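Local coordinates for protein thiamin pyrophosphokinase (Saccharomyces cerevisiae, PDB 1IG0) that transfers a pyrophosphate group from ATP to thiamine, making thiamine diphosphate and AMP, and works as a homodimer, at residues L42-K47 and T125-C130; K60-K65 and S185-G190. One frame throughout, in Å; residues are numbered along the deposited sequence.

Contact 1 (L42-K47 and T125-C130); sequences LILNQK and TDFTKC. With VIB (3-(4-amino-2-methyl-pyrimidin-5-ylmethyl)-5-(2-hydroxy-ethyl)-4-methyl-thiazol-3-ium), chain D.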
ATOM      1  N   LEU B  42     -18.232  -2.933   4.190  1.00 18.74           N
ATOM      2  CA  LEU B  42     -17.509  -2.278   5.268  1.00 18.37           C
ATOM      3  C   LEU B  42     -16.854  -0.991   4.802  1.00 19.28           C
ATOM      4  O   LEU B  42     -16.072  -0.990   3.852  1.00 19.14           O
ATOM      5  CB  LEU B  42     -16.442  -3.221   5.826  1.00 18.17           C
ATOM      6  CG  LEU B  42     -15.478  -2.661   6.873  1.00 18.65           C
ATOM      7  CD1 LEU B  42     -16.253  -2.181   8.092  1.00 18.05           C
ATOM      8  CD2 LEU B  42     -14.476  -3.744   7.260  1.00 18.31           C
ATOM      9  N   ILE B  43     -17.179   0.105   5.478  1.00 18.57           N
ATOM     10  CA  ILE B  43     -16.612   1.402   5.138  1.00 20.18           C
ATOM     11  C   ILE B  43     -15.600   1.800   6.199  1.00 19.94           C
ATOM     12  O   ILE B  43     -15.946   1.960   7.368  1.00 20.29           O
ATOM     13  CB  ILE B  43     -17.700   2.493   5.062  1.00 19.95           C
ATOM     14  CG1 ILE B  43     -18.782   2.074   4.064  1.00 20.67           C
ATOM     15  CG2 ILE B  43     -17.079   3.822   4.627  1.00 20.46           C
ATOM     16  CD1 ILE B  43     -19.941   3.053   3.965  1.00 21.63           C
ATOM     17  N   LEU B  44     -14.347   1.951   5.785  1.00 19.64           N
ATOM     18  CA  LEU B  44     -13.284   2.333   6.703  1.00 19.80           C
ATOM     19  C   LEU B  44     -13.078   3.847   6.684  1.00 21.08           C
ATOM     20  O   LEU B  44     -13.584   4.538   5.797  1.00 20.08           O
ATOM     21  CB  LEU B  44     -11.998   1.587   6.342  1.00 19.55           C
ATOM     22  CG  LEU B  44     -12.178   0.069   6.467  1.00 20.75           C
ATOM     23  CD1 LEU B  44     -10.963  -0.657   5.926  1.00 21.44           C
ATOM     24  CD2 LEU B  44     -12.425  -0.291   7.926  1.00 21.21           C
ATOM     25  N   ASN B  45     -12.340   4.357   7.664  1.00 22.39           N
ATOM     26  CA  ASN B  45     -12.117   5.795   7.777  1.00 24.40           C
ATOM     27  C   ASN B  45     -11.155   6.427   6.776  1.00 25.89           C
ATOM     28  O   ASN B  45      -9.986   6.676   7.079  1.00 26.68           O
ATOM     29  CB  ASN B  45     -11.684   6.142   9.206  1.00 25.31           C
ATOM     30  CG  ASN B  45     -11.598   7.638   9.439  1.00 26.43           C
ATOM     31  OD1 ASN B  45     -12.346   8.412   8.842  1.00 26.08           O
ATOM     32  ND2 ASN B  45     -10.696   8.051  10.322  1.00 27.58           N
ATOM     33  N   GLN B  46     -11.672   6.688   5.582  1.00 26.34           N
ATOM     34  CA  GLN B  46     -10.922   7.327   4.508  1.00 27.68           C
ATOM     35  C   GLN B  46     -11.957   7.990   3.609  1.00 28.22           C
ATOM     36  O   GLN B  46     -13.083   7.508   3.494  1.00 26.95           O
ATOM     37  CB  GLN B  46     -10.109   6.302   3.707  1.00 28.14           C
ATOM     38  CG  GLN B  46      -9.335   6.910   2.539  1.00 30.60           C
ATOM     39  CD  GLN B  46      -8.408   5.920   1.852  1.00 31.57           C
ATOM     40  OE1 GLN B  46      -7.817   6.227   0.817  1.00 33.00           O
ATOM     41  NE2 GLN B  46      -8.274   4.730   2.427  1.00 31.20           N
ATOM     42  N   LYS B  47     -11.585   9.101   2.985  1.00 29.25           N
ATOM     43  CA  LYS B  47     -12.506   9.805   2.107  1.00 30.85           C
ATOM     44  C   LYS B  47     -13.036   8.867   1.030  1.00 31.24           C
ATOM     45  O   LYS B  47     -12.266   8.166   0.372  1.00 31.26           O
ATOM     46  CB  LYS B  47     -11.807  11.001   1.456  1.00 32.17           C
ATOM     47  CG  LYS B  47     -12.716  11.857   0.583  1.00 34.35           C
ATOM     48  CD  LYS B  47     -11.946  13.016  -0.039  1.00 36.29           C
ATOM     49  CE  LYS B  47     -12.846  13.889  -0.901  1.00 36.88           C
ATOM     50  NZ  LYS B  47     -13.938  14.516  -0.108  1.00 38.69           N
ATOM     51  N   THR B 125      -7.499  -2.736  16.236  1.00 19.40           N
ATOM     52  CA  THR B 125      -7.837  -1.719  15.249  1.00 19.04           C
ATOM     53  C   THR B 125      -9.349  -1.634  15.093  1.00 19.53           C
ATOM     54  O   THR B 125     -10.079  -2.516  15.548  1.00 18.20           O
ATOM     55  CB  THR B 125      -7.232  -2.064  13.883  1.00 18.41           C
ATOM     56  OG1 THR B 125      -7.769  -3.316  13.434  1.00 17.64           O
ATOM     57  CG2 THR B 125      -5.708  -2.165  13.987  1.00 17.73           C
ATOM     58  N   ASP B 126      -9.822  -0.566  14.461  1.00 20.02           N
ATOM     59  CA  ASP B 126     -11.250  -0.422  14.237  1.00 20.36           C
ATOM     60  C   ASP B 126     -11.680  -1.536  13.292  1.00 19.62           C
ATOM     61  O   ASP B 126     -12.810  -2.016  13.355  1.00 18.61           O
ATOM     62  CB  ASP B 126     -11.574   0.937  13.616  1.00 21.86           C
ATOM     63  CG  ASP B 126     -11.394   2.083  14.591  1.00 22.27           C
ATOM     64  OD1 ASP B 126     -11.792   1.937  15.766  1.00 23.30           O
ATOM     65  OD2 ASP B 126     -10.870   3.137  14.177  1.00 27.16           O
ATOM     66  N   PHE B 127     -10.765  -1.951  12.419  1.00 19.56           N
ATOM     67  CA  PHE B 127     -11.048  -3.015  11.464  1.00 19.34           C
ATOM     68  C   PHE B 127     -11.385  -4.300  12.222  1.00 18.78           C
ATOM     69  O   PHE B 127     -12.396  -4.945  11.946  1.00 16.68           O
ATOM     70  CB  PHE B 127      -9.836  -3.245  10.554  1.00 21.66           C
ATOM     71  CG  PHE B 127     -10.174  -3.893   9.238  1.00 22.93           C
ATOM     72  CD1 PHE B 127      -9.755  -3.319   8.042  1.00 24.11           C
ATOM     73  CD2 PHE B 127     -10.914  -5.070   9.190  1.00 23.44           C
ATOM     74  CE1 PHE B 127     -10.067  -3.906   6.818  1.00 24.18           C
ATOM     75  CE2 PHE B 127     -11.232  -5.664   7.970  1.00 23.95           C
ATOM     76  CZ  PHE B 127     -10.808  -5.081   6.783  1.00 24.13           C
ATOM     77  N   THR B 128     -10.538  -4.666  13.179  1.00 17.90           N
ATOM     78  CA  THR B 128     -10.770  -5.871  13.969  1.00 18.26           C
ATOM     79  C   THR B 128     -12.065  -5.742  14.761  1.00 18.00           C
ATOM     80  O   THR B 128     -12.802  -6.714  14.916  1.00 18.72           O
ATOM     81  CB  THR B 128      -9.606  -6.142  14.941  1.00 18.41           C
ATOM     82  OG1 THR B 128      -8.416  -6.409  14.189  1.00 18.55           O
ATOM     83  CG2 THR B 128      -9.916  -7.343  15.826  1.00 19.65           C
ATOM     84  N   LYS B 129     -12.342  -4.543  15.264  1.00 18.32           N
ATOM     85  CA  LYS B 129     -13.569  -4.307  16.016  1.00 17.97           C
ATOM     86  C   LYS B 129     -14.770  -4.558  15.100  1.00 18.18           C
ATOM     87  O   LYS B 129     -15.787  -5.119  15.518  1.00 17.12           O
ATOM     88  CB  LYS B 129     -13.608  -2.866  16.534  1.00 18.78           C
ATOM     89  CG  LYS B 129     -12.579  -2.540  17.612  1.00 18.78           C
ATOM     90  CD  LYS B 129     -12.708  -1.093  18.067  1.00 20.42           C
ATOM     91  CE  LYS B 129     -11.794  -0.786  19.245  1.00 21.88           C
ATOM     92  NZ  LYS B 129     -10.347  -0.914  18.914  1.00 21.68           N
ATOM     93  N   CYS B 130     -14.636  -4.147  13.843  1.00 17.20           N
ATOM     94  CA  CYS B 130     -15.701  -4.315  12.864  1.00 17.92           C
ATOM     95  C   CYS B 130     -15.958  -5.765  12.477  1.00 17.76           C
ATOM     96  O   CYS B 130     -17.100  -6.217  12.507  1.00 17.92           O
ATOM     97  CB  CYS B 130     -15.399  -3.496  11.606  1.00 18.47           C
ATOM     98  SG  CYS B 130     -15.557  -1.710  11.827  1.00 20.71           S
TER
HETATM   99  CM2 VIB D 701       2.839  -3.048  19.694  1.00 23.81           C
HETATM  100  N4A VIB D 701      -1.433  -1.117  21.304  1.00 22.02           N
HETATM  101  CM4 VIB D 701      -3.541   2.970  18.921  1.00 22.56           C
HETATM  102  O1  VIB D 701      -6.014   1.077  15.177  1.00 27.47           O
HETATM  103  C7  VIB D 701      -5.985   2.252  15.988  1.00 25.84           C
HETATM  104  C6  VIB D 701      -6.012   1.849  17.483  1.00 24.82           C
HETATM  105  C2  VIB D 701      -2.973  -0.500  18.133  1.00 22.64           C
HETATM  106  S1  VIB D 701      -4.578  -0.691  17.366  1.00 22.51           S
HETATM  107  C5  VIB D 701      -4.755   1.049  17.807  1.00 24.00           C
HETATM  108  C4  VIB D 701      -3.654   1.529  18.438  1.00 22.69           C
HETATM  109  N3  VIB D 701      -2.729   0.650  18.587  1.00 22.37           N
HETATM  110  C7A VIB D 701      -1.423   0.937  19.249  1.00 22.21           C
HETATM  111  C4A VIB D 701      -0.361  -1.081  20.390  1.00 21.90           C
HETATM  112  N3A VIB D 701       0.668  -2.040  20.492  1.00 22.35           N
HETATM  113  C2A VIB D 701       1.743  -2.024  19.589  1.00 22.66           C
HETATM  114  N1A VIB D 701       1.786  -1.043  18.582  1.00 21.87           N
HETATM  115  C6A VIB D 701       0.760  -0.082  18.474  1.00 22.03           C
HETATM  116  C5A VIB D 701      -0.319  -0.094  19.376  1.00 21.94           C
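The phenyl ring of Phe127 is met by two leucines of 42-47. Over one face lies CD2 of Leu42, 4.1 Å from the ring centroid and 23° off the normal, a CH-pi contact displaced toward the CE2-CZ rim. Leu44 comes obliquely to the CD1-CE1 part of the ring, from the same side of its plane: its CD1 is 3.5 Å from Phe127 CE1. The CA-CB bond of Phe127 does not aim at the strand; CG anti to the backbone N (chi1 -157°) carries the ring toward it. Leu42 is shared, for its other methyl, CD1, rests 3.8 Å from Cys130 SG. Leucines suit the strand end and the loop after it, because two branches let one residue touch two neighbours, while the small cysteine lets the helix come close.

At the helix start, Thr125 is the N-cap: its OG1 accepts from Thr128 N at 3.1 Å with a nearly straight N-H...O angle of 165°. Its CA also lies 3.3 Å from O1 of the bound thiamine. Ser285 OG of the second subunit hydrogen-bonds this ligand, so both chains build a compound active site.

The contact seats the first turn of helix 126-139 on the C-terminal end of strand 38-43. Helix 196-212 touches Phe127 through His201, Ser202 and Gln205, and strand 64-68 reaches Cys130 through Val66 and Ala68.

Contact 2 (K60-K65 and S185-G190); sequences KLHDLK and SLLALG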
ATOM      1  N   LYS B  60     -26.794  -1.841  -2.539  1.00 26.15           N
ATOM      2  CA  LYS B  60     -27.973  -2.675  -2.728  1.00 27.34           C
ATOM      3  C   LYS B  60     -27.610  -4.159  -2.781  1.00 26.82           C
ATOM      4  O   LYS B  60     -28.405  -5.015  -2.391  1.00 26.58           O
ATOM      5  CB  LYS B  60     -28.695  -2.273  -4.019  1.00 29.85           C
ATOM      6  CG  LYS B  60     -30.042  -2.951  -4.221  1.00 33.75           C
ATOM      7  CD  LYS B  60     -30.746  -2.431  -5.469  1.00 36.68           C
ATOM      8  CE  LYS B  60     -32.151  -3.006  -5.599  1.00 38.55           C
ATOM      9  NZ  LYS B  60     -32.142  -4.493  -5.687  1.00 40.15           N
ATOM     10  N   LEU B  61     -26.406  -4.459  -3.260  1.00 25.97           N
ATOM     11  CA  LEU B  61     -25.948  -5.840  -3.375  1.00 25.33           C
ATOM     12  C   LEU B  61     -25.472  -6.458  -2.065  1.00 24.52           C
ATOM     13  O   LEU B  61     -25.230  -7.664  -1.995  1.00 23.65           O
ATOM     14  CB  LEU B  61     -24.827  -5.938  -4.413  1.00 26.58           C
ATOM     15  CG  LEU B  61     -25.238  -5.821  -5.880  1.00 28.04           C
ATOM     16  CD1 LEU B  61     -23.998  -5.818  -6.761  1.00 28.99           C
ATOM     17  CD2 LEU B  61     -26.151  -6.982  -6.243  1.00 28.79           C
ATOM     18  N   HIS B  62     -25.329  -5.640  -1.029  1.00 23.25           N
ATOM     19  CA  HIS B  62     -24.884  -6.152   0.259  1.00 21.94           C
ATOM     20  C   HIS B  62     -25.937  -5.938   1.335  1.00 21.56           C
ATOM     21  O   HIS B  62     -26.657  -4.942   1.327  1.00 21.21           O
ATOM     22  CB  HIS B  62     -23.560  -5.500   0.661  1.00 20.94           C
ATOM     23  CG  HIS B  62     -22.422  -5.863  -0.243  1.00 21.12           C
ATOM     24  ND1 HIS B  62     -22.311  -5.379  -1.527  1.00 19.49           N
ATOM     25  CD2 HIS B  62     -21.375  -6.704  -0.067  1.00 20.20           C
ATOM     26  CE1 HIS B  62     -21.247  -5.907  -2.106  1.00 19.24           C
ATOM     27  NE2 HIS B  62     -20.662  -6.715  -1.240  1.00 19.59           N
ATOM     28  N   ASP B  63     -26.024  -6.891   2.256  1.00 21.47           N
ATOM     29  CA  ASP B  63     -27.005  -6.834   3.332  1.00 21.79           C
ATOM     30  C   ASP B  63     -26.637  -5.862   4.449  1.00 21.61           C
ATOM     31  O   ASP B  63     -27.282  -4.825   4.617  1.00 22.99           O
ATOM     32  CB  ASP B  63     -27.216  -8.240   3.903  1.00 22.43           C
ATOM     33  CG  ASP B  63     -28.147  -8.255   5.099  1.00 24.49           C
ATOM     34  OD1 ASP B  63     -29.059  -7.404   5.161  1.00 24.62           O
ATOM     35  OD2 ASP B  63     -27.976  -9.129   5.974  1.00 25.06           O
ATOM     36  N   LEU B  64     -25.604  -6.199   5.212  1.00 20.43           N
ATOM     37  CA  LEU B  64     -25.166  -5.358   6.319  1.00 18.90           C
ATOM     38  C   LEU B  64     -24.172  -4.283   5.887  1.00 19.73           C
ATOM     39  O   LEU B  64     -23.339  -4.508   5.011  1.00 19.02           O
ATOM     40  CB  LEU B  64     -24.525  -6.225   7.409  1.00 18.85           C
ATOM     41  CG  LEU B  64     -24.137  -5.528   8.717  1.00 18.63           C
ATOM     42  CD1 LEU B  64     -25.392  -5.171   9.496  1.00 19.45           C
ATOM     43  CD2 LEU B  64     -23.258  -6.445   9.548  1.00 18.56           C
ATOM     44  N   LYS B  65     -24.276  -3.109   6.505  1.00 19.46           N
ATOM     45  CA  LYS B  65     -23.363  -2.005   6.225  1.00 19.84           C
ATOM     46  C   LYS B  65     -22.783  -1.534   7.548  1.00 19.24           C
ATOM     47  O   LYS B  65     -23.518  -1.170   8.467  1.00 18.07           O
ATOM     48  CB  LYS B  65     -24.080  -0.837   5.540  1.00 19.13           C
ATOM     49  CG  LYS B  65     -24.546  -1.119   4.122  1.00 21.49           C
ATOM     50  CD  LYS B  65     -25.868  -1.862   4.107  1.00 22.20           C
ATOM     51  CE  LYS B  65     -26.339  -2.112   2.685  1.00 23.52           C
ATOM     52  NZ  LYS B  65     -27.701  -2.705   2.668  1.00 24.75           N
ATOM     53  N   SER B 185     -19.651 -12.621   2.545  1.00 19.36           N
ATOM     54  CA  SER B 185     -18.977 -11.893   1.478  1.00 19.58           C
ATOM     55  C   SER B 185     -18.767 -10.471   1.985  1.00 19.80           C
ATOM     56  O   SER B 185     -19.725  -9.719   2.168  1.00 19.03           O
ATOM     57  CB  SER B 185     -19.833 -11.883   0.210  1.00 20.25           C
ATOM     58  OG  SER B 185     -19.144 -11.247  -0.852  1.00 21.73           O
ATOM     59  N   LEU B 186     -17.508 -10.113   2.212  1.00 18.87           N
ATOM     60  CA  LEU B 186     -17.162  -8.798   2.740  1.00 18.54           C
ATOM     61  C   LEU B 186     -16.413  -7.910   1.747  1.00 18.41           C
ATOM     62  O   LEU B 186     -15.315  -8.244   1.303  1.00 18.93           O
ATOM     63  CB  LEU B 186     -16.324  -8.980   4.008  1.00 18.63           C
ATOM     64  CG  LEU B 186     -15.800  -7.758   4.761  1.00 17.76           C
ATOM     65  CD1 LEU B 186     -16.961  -6.935   5.297  1.00 18.52           C
ATOM     66  CD2 LEU B 186     -14.898  -8.227   5.898  1.00 18.27           C
ATOM     67  N   LEU B 187     -17.019  -6.777   1.404  1.00 18.32           N
ATOM     68  CA  LEU B 187     -16.410  -5.823   0.483  1.00 18.46           C
ATOM     69  C   LEU B 187     -16.054  -4.586   1.300  1.00 18.79           C
ATOM     70  O   LEU B 187     -16.918  -3.996   1.946  1.00 19.15           O
ATOM     71  CB  LEU B 187     -17.393  -5.456  -0.633  1.00 18.45           C
ATOM     72  CG  LEU B 187     -16.839  -4.617  -1.788  1.00 18.29           C
ATOM     73  CD1 LEU B 187     -15.742  -5.393  -2.509  1.00 17.32           C
ATOM     74  CD2 LEU B 187     -17.963  -4.270  -2.752  1.00 18.21           C
ATOM     75  N   ALA B 188     -14.784  -4.195   1.274  1.00 18.47           N
ATOM     76  CA  ALA B 188     -14.338  -3.043   2.052  1.00 19.01           C
ATOM     77  C   ALA B 188     -13.922  -1.830   1.230  1.00 20.35           C
ATOM     78  O   ALA B 188     -13.256  -1.950   0.201  1.00 19.92           O
ATOM     79  CB  ALA B 188     -13.195  -3.458   2.974  1.00 19.43           C
ATOM     80  N   LEU B 189     -14.317  -0.656   1.714  1.00 20.21           N
ATOM     81  CA  LEU B 189     -13.994   0.611   1.071  1.00 20.66           C
ATOM     82  C   LEU B 189     -13.127   1.448   2.010  1.00 21.37           C
ATOM     83  O   LEU B 189     -13.354   1.467   3.220  1.00 21.02           O
ATOM     84  CB  LEU B 189     -15.275   1.390   0.749  1.00 21.18           C
ATOM     85  CG  LEU B 189     -16.268   0.816  -0.266  1.00 22.39           C
ATOM     86  CD1 LEU B 189     -17.539   1.661  -0.276  1.00 21.85           C
ATOM     87  CD2 LEU B 189     -15.635   0.791  -1.651  1.00 23.35           C
ATOM     88  N   GLY B 190     -12.130   2.127   1.451  1.00 20.89           N
ATOM     89  CA  GLY B 190     -11.266   2.984   2.246  1.00 21.02           C
ATOM     90  C   GLY B 190     -10.176   2.362   3.104  1.00 21.78           C
ATOM     91  O   GLY B 190      -9.645   3.029   3.992  1.00 22.62           O
TER
HETATM   92  O   HOH W   1     -18.778  -8.739  -1.639  1.00 21.11           O
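Van der Waals contact joins His62 to Leu187. The imidazole presents its NE2-CE1 side to the leucine: NE2 lies 3.6 Å from Leu187 CB, and CE1 is 3.7 Å from Leu187 CD2. The two side chains cross at about a right angle, with the leucine oblique to the ring. CB of Leu187 faces the ring from the backbone, and with CG anti to the backbone N (chi1 -172°) the CD2 methyl also reaches CE1. An aliphatic residue fits this buried strand position, and histidine fits opposite it because a flat ring can pack against carbon while its nitrogens still find polar partners.

Those polar links run through both nitrogens. NE2 is 2.8 Å from a water lying in the ring plane at its edge, and the same water is 2.7 Å from Ser185 OG, so one water bridges the two segments where no direct hydrogen bond joins them. A short hydroxyl suits Ser185, since it stops far enough back to hold the water between itself and the ring. ND1 is hydrogen-bonded to Ile58 O in helix 52-61; with a partner at each nitrogen the ring's rotation is probably fixed.

Charged and backbone groups shape the turn itself. Lys65 NZ donates to His62 O at 2.8 Å and to Asp63 O at 2.9 Å, the latter from above the carbonyl plane. A long lysine can fold back over the link in this way.

Strand 38-43, helix 52-61 and strand 64-68 form a beta-alpha-beta crossover between adjacent parallel strands, with His62 in the link from helix to second strand. Strand 38-43 runs between 64-68 and 184-189, so the contact spans it: His62 touches Ser39, while Leu186 packs on the other side of the sheet against Ile134 of helix 126-139.

How the contacts relate
Following the chain from the N terminus, past two earlier strands, strand 38-43 opens contact 1, then come helix 52-61 and the turn of contact 2. Contact 1 closes at the start of helix 126-139, and contact 2 closes later, at strand 184-189, so the two loops cross. Their centres are 12 Å apart, and the segments touch directly: Leu42 O and Leu189 N, 2.8 Å apart, probably form a hydrogen bond between neighbouring parallel strands, and Leu42 CB packs on Leu186 CD1. Together they tie strand 38-43 and its neighbour 184-189 to helix 126-139 on one face of the sheet and helix 52-61 on the other, an alpha-beta-alpha layering.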